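Local coordinates for initiator protein NS1 (Murine minute virus, PDB 4R94) that nicks viral DNA at the replication origin through its N-terminal endonuclease domain, modelled here with magnesium, and in full length also acts as an ATP-driven helicase, at residues L240-G243 with E244-V248; S230-S233 with G234-N238. All blocks are in the same frame, centred on the assembly; numbering follows the deposited sequence.

Contact 1: L240-G243 with E244-V248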
loop_
_atom_site.group_PDB
_atom_site.type_symbol
_atom_site.label_atom_id
_atom_site.label_comp_id
_atom_site.label_asym_id
_atom_site.label_seq_id
_atom_site.Cartn_x
_atom_site.Cartn_y
_atom_site.Cartn_z
ATOM N N LEU A 240 14.364 -2.573 6.644
ATOM C CA LEU A 240 15.549 -2.416 5.802
ATOM C C LEU A 240 15.754 -0.987 5.292
ATOM O O LEU A 240 14.828 -0.355 4.779
ATOM C CB LEU A 240 15.480 -3.365 4.603
ATOM C CG LEU A 240 15.354 -4.858 4.904
ATOM C CD1 LEU A 240 15.404 -5.664 3.598
ATOM C CD2 LEU A 240 16.465 -5.297 5.853
ATOM N N LYS A 241 16.988 -0.497 5.416
ATOM C CA LYS A 241 17.388 0.782 4.842
ATOM C C LYS A 241 17.558 0.607 3.331
ATOM O O LYS A 241 17.663 -0.527 2.866
ATOM C CB LYS A 241 18.681 1.272 5.490
ATOM C CG LYS A 241 18.571 1.431 7.011
ATOM C CD LYS A 241 19.926 1.680 7.668
ATOM C CE LYS A 241 19.738 2.175 9.100
ATOM N NZ LYS A 241 18.783 1.325 9.862
ATOM N N GLU A 242 17.592 1.709 2.571
ATOM C CA GLU A 242 17.646 1.594 1.105
ATOM C C GLU A 242 18.835 0.755 0.650
ATOM O O GLU A 242 18.701 -0.085 -0.231
ATOM C CB GLU A 242 17.712 2.957 0.395
ATOM C CG GLU A 242 17.539 2.771 -1.132
ATOM C CD GLU A 242 17.786 3.998 -2.008
ATOM O OE1 GLU A 242 17.550 5.143 -1.573
ATOM O OE2 GLU A 242 18.214 3.795 -3.175
ATOM N N GLY A 243 19.992 0.976 1.264
ATOM C CA GLY A 243 21.184 0.229 0.902
ATOM C C GLY A 243 21.010 -1.259 1.117
ATOM O O GLY A 243 21.472 -2.065 0.321
ATOM N N GLU A 244 20.313 -1.622 2.188
ATOM C CA GLU A 244 20.097 -3.022 2.521
ATOM C C GLU A 244 19.113 -3.668 1.547
ATOM O O GLU A 244 19.210 -4.853 1.242
ATOM C CB GLU A 244 19.590 -3.156 3.965
ATOM C CG GLU A 244 20.619 -2.686 5.002
ATOM C CD GLU A 244 20.093 -2.689 6.432
ATOM O OE1 GLU A 244 18.984 -2.163 6.678
ATOM O OE2 GLU A 244 20.803 -3.213 7.319
ATOM N N ARG A 245 18.146 -2.881 1.087
ATOM C CA ARG A 245 17.170 -3.372 0.128
ATOM C C ARG A 245 17.862 -3.722 -1.195
ATOM O O ARG A 245 17.574 -4.750 -1.808
ATOM C CB ARG A 245 16.070 -2.324 -0.084
ATOM C CG ARG A 245 15.136 -2.158 1.133
ATOM C CD ARG A 245 14.416 -0.812 1.103
ATOM N NE ARG A 245 13.628 -0.641 -0.118
ATOM C CZ ARG A 245 12.312 -0.806 -0.193
ATOM N NH1 ARG A 245 11.614 -1.167 0.888
ATOM N NH2 ARG A 245 11.695 -0.629 -1.358
ATOM N N HIS A 246 18.782 -2.869 -1.627
ATOM C CA HIS A 246 19.540 -3.152 -2.848
ATOM C C HIS A 246 20.444 -4.369 -2.666
ATOM O O HIS A 246 20.613 -5.161 -3.593
ATOM C CB HIS A 246 20.353 -1.926 -3.262
ATOM C CG HIS A 246 19.508 -0.745 -3.622
ATOM N ND1 HIS A 246 18.354 -0.860 -4.361
ATOM C CD2 HIS A 246 19.633 0.569 -3.317
ATOM C CE1 HIS A 246 17.810 0.338 -4.514
ATOM N NE2 HIS A 246 18.567 1.218 -3.891
ATOM N N LEU A 247 21.017 -4.539 -1.475
ATOM C CA LEU A 247 21.746 -5.774 -1.186
ATOM C C LEU A 247 20.850 -7.015 -1.300
ATOM O O LEU A 247 21.271 -8.041 -1.826
ATOM C CB LEU A 247 22.377 -5.735 0.206
ATOM C CG LEU A 247 23.617 -4.886 0.459
ATOM C CD1 LEU A 247 24.113 -5.153 1.875
ATOM C CD2 LEU A 247 24.697 -5.194 -0.557
ATOM N N VAL A 248 19.618 -6.935 -0.803
ATOM C CA VAL A 248 18.685 -8.047 -0.972
ATOM C C VAL A 248 18.463 -8.419 -2.446
ATOM O O VAL A 248 18.471 -9.595 -2.798
ATOM C CB VAL A 248 17.318 -7.731 -0.314
ATOM C CG1 VAL A 248 16.298 -8.813 -0.674
ATOM C CG2 VAL A 248 17.490 -7.637 1.190
HETATM O O HOH W 1 12.215 -1.288 3.686
HETATM O O HOH W 2 17.979 -1.873 9.119
#
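The imidazole of His246 meets Glu242 in two ways: the carboxylate oxygen OE2 sits at the ring edge, and the backbone O of Glu242 lies over one face. At the edge, His246 NE2 donates to Glu242 OE2 over 2.7 Å, the oxygen lying in the ring plane and using its anti lone pair. Carboxylate and ring planes stand 77° apart. Glu242 can reach the ring because its CG lies opposite the backbone N (chi1 -171°) and the chain runs straight on. Its other oxygen, OE1, accepts from the backbone N of Lys216, tying the helix start to the segment just after the RCR-3 motif. The second flat group, the guanidinium of Arg245, has a water in plane at its edge; this water accepts from NH1 and lies 3.0 Å from Leu240 O. Arg245 also binds Gln117 through NH2 and forms a cation-pi contact with Tyr227.

The two segments form the start of helix 242-252, Leu240 and Lys241 leading in and Lys241 taking the N-cap position. Its O accepts from Arg245 N at 3.0 Å, the opening i to i+4 bond. Glu244, third residue of the helix, accepts from Lys241 N through the anti lone pair of OE1, at 2.9 Å and almost straight (173°), as in one half of a capping box. Glu244 OE1 also accepts from a second water at 2.7 Å. On the buried side, Leu240 CB rests 3.7 Å from Arg245 CG, and Leu240 CD1 touches Val248 CG2 at 3.7 Å, the two side chains crossing at about a right angle beside helix 8-19.

Contact 2: S230-S233 with G234-N238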
loop_
_atom_site.group_PDB
_atom_site.type_symbol
_atom_site.label_atom_id
_atom_site.label_comp_id
_atom_site.label_asym_id
_atom_site.label_seq_id
_atom_site.Cartn_x
_atom_site.Cartn_y
_atom_site.Cartn_z
ATOM N N SER A 230 7.834 0.439 3.211
ATOM C CA SER A 230 7.372 -0.871 2.767
ATOM C C SER A 230 7.166 -1.790 3.948
ATOM O O SER A 230 7.720 -1.557 5.028
ATOM C CB SER A 230 8.363 -1.516 1.790
ATOM O OG SER A 230 8.699 -0.608 0.767
ATOM N N SER A 231 6.384 -2.840 3.746
ATOM C CA SER A 231 6.208 -3.857 4.782
ATOM C C SER A 231 5.701 -5.150 4.184
ATOM O O SER A 231 5.157 -5.168 3.083
ATOM C CB SER A 231 5.233 -3.389 5.857
ATOM O OG SER A 231 3.986 -3.004 5.292
ATOM N N ASP A 232 5.844 -6.246 4.913
ATOM C CA ASP A 232 5.329 -7.493 4.390
ATOM C C ASP A 232 4.838 -8.386 5.517
ATOM O O ASP A 232 5.050 -8.091 6.698
ATOM C CB ASP A 232 6.402 -8.203 3.552
ATOM C CG ASP A 232 7.656 -8.499 4.345
ATOM O OD1 ASP A 232 7.573 -9.312 5.288
ATOM O OD2 ASP A 232 8.715 -7.927 4.019
ATOM N N SER A 233 4.186 -9.472 5.130
ATOM C CA SER A 233 3.482 -10.337 6.081
ATOM C C SER A 233 4.449 -11.100 6.993
ATOM O O SER A 233 4.030 -11.671 8.009
ATOM C CB SER A 233 2.577 -11.313 5.318
ATOM O OG SER A 233 3.295 -11.973 4.285
ATOM N N GLY A 234 5.732 -11.085 6.647
ATOM C CA GLY A 234 6.767 -11.702 7.468
ATOM C C GLY A 234 7.621 -10.726 8.271
ATOM O O GLY A 234 8.594 -11.138 8.923
ATOM N N TRP A 235 7.260 -9.441 8.230
ATOM C CA TRP A 235 8.083 -8.355 8.782
ATOM C C TRP A 235 9.549 -8.457 8.358
ATOM O O TRP A 235 10.466 -8.143 9.133
ATOM C CB TRP A 235 7.963 -8.309 10.322
ATOM C CG TRP A 235 6.609 -7.842 10.780
ATOM C CD1 TRP A 235 5.453 -8.565 10.775
ATOM C CD2 TRP A 235 6.268 -6.546 11.292
ATOM N NE1 TRP A 235 4.411 -7.804 11.255
ATOM C CE2 TRP A 235 4.885 -6.559 11.576
ATOM C CE3 TRP A 235 6.997 -5.376 11.538
ATOM C CZ2 TRP A 235 4.215 -5.452 12.100
ATOM C CZ3 TRP A 235 6.326 -4.274 12.064
ATOM C CH2 TRP A 235 4.948 -4.321 12.327
ATOM N N LYS A 236 9.775 -8.855 7.098
ATOM C CA LYS A 236 11.123 -9.101 6.596
ATOM C C LYS A 236 11.777 -7.883 5.955
ATOM O O LYS A 236 12.947 -7.590 6.226
ATOM C CB LYS A 236 11.093 -10.258 5.595
ATOM C CG LYS A 236 10.683 -11.582 6.219
ATOM C CD LYS A 236 11.805 -12.140 7.075
ATOM C CE LYS A 236 11.333 -13.349 7.874
ATOM N NZ LYS A 236 12.429 -13.895 8.721
ATOM N N THR A 237 11.037 -7.164 5.113
ATOM C CA THR A 237 11.618 -5.999 4.452
ATOM C C THR A 237 11.402 -4.699 5.223
ATOM O O THR A 237 12.094 -3.722 4.958
ATOM C CB THR A 237 11.065 -5.811 3.010
ATOM O OG1 THR A 237 9.658 -5.545 3.049
ATOM C CG2 THR A 237 11.311 -7.060 2.174
ATOM N N ASN A 238 10.473 -4.705 6.191
ATOM C CA ASN A 238 10.031 -3.491 6.892
ATOM C C ASN A 238 11.161 -2.585 7.327
ATOM O O ASN A 238 11.163 -1.399 7.044
ATOM C CB ASN A 238 9.236 -3.833 8.164
ATOM C CG ASN A 238 7.950 -4.573 7.884
ATOM O OD1 ASN A 238 7.924 -5.539 7.135
ATOM N ND2 ASN A 238 6.875 -4.142 8.526
HETATM O O HOH W 3 10.265 0.346 4.885
HETATM O O HOH W 4 4.530 -5.983 8.461
#
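Strand 227-232 ends at Asp232, where a type I beta turn from Asp232 to Trp235 folds the chain back so that Asn238 comes alongside Ser231, their CA atoms 4.4 Å apart. Trp235 N closes the turn on Asp232 O at 3.0 Å. Farther back, Ser230 O receives a CA-H...O contact from Asn238.

Inside the loop stands the carboxylate of Asp232, its CG held between backbone N and carbonyl carbon (chi1 59°), which turns both oxygens onto the following residues. OD1 accepts from Gly234 N on its anti lone pair and, on the syn side, from Lys236 N at 2.9 Å and a nearly straight 177°. OD2 takes Thr237 N at 2.7 Å from the syn side and Thr237 OG1, also at 2.7 Å, from the anti side. Asn238 works in the reverse direction: its OD1 accepts from Asp232 N at 3.1 Å, while ND2 lies 3.2 Å from Ser231 CB and above one face of the Trp235 indole, toward the rim. A water over the centre of that same face bridges Asn238 ND2 and Asp232 O.

Four donors, three of them backbone N-H groups, thus share one buried carboxylate that reaches no cationic group within the loop; this would be expected to stabilise its ionised form and fix the shape of the chain leaving the sheet.

Contact 2 comes first along the chain, at the end of strand 227-232, which pairs antiparallel with strand 112-121, and in the loop behind it; contact 1 follows after a single intervening residue, at the start of helix 242-252. Their centres are about 13 Å apart, and a probable hydrogen bond from Arg245 NH1 to Ser230 OG (3.0 Å) joins helix to strand. Gln117, on strand 112-121, binds both residues. That strand also carries the metal ligand Glu119, whose side chain is about 7 Å from those of both Arg245 and Ser230, so the two contacts tie the last modelled helix to the sheet that carries the metal ligands, each with a side chain about 11 Å from the bound magnesium.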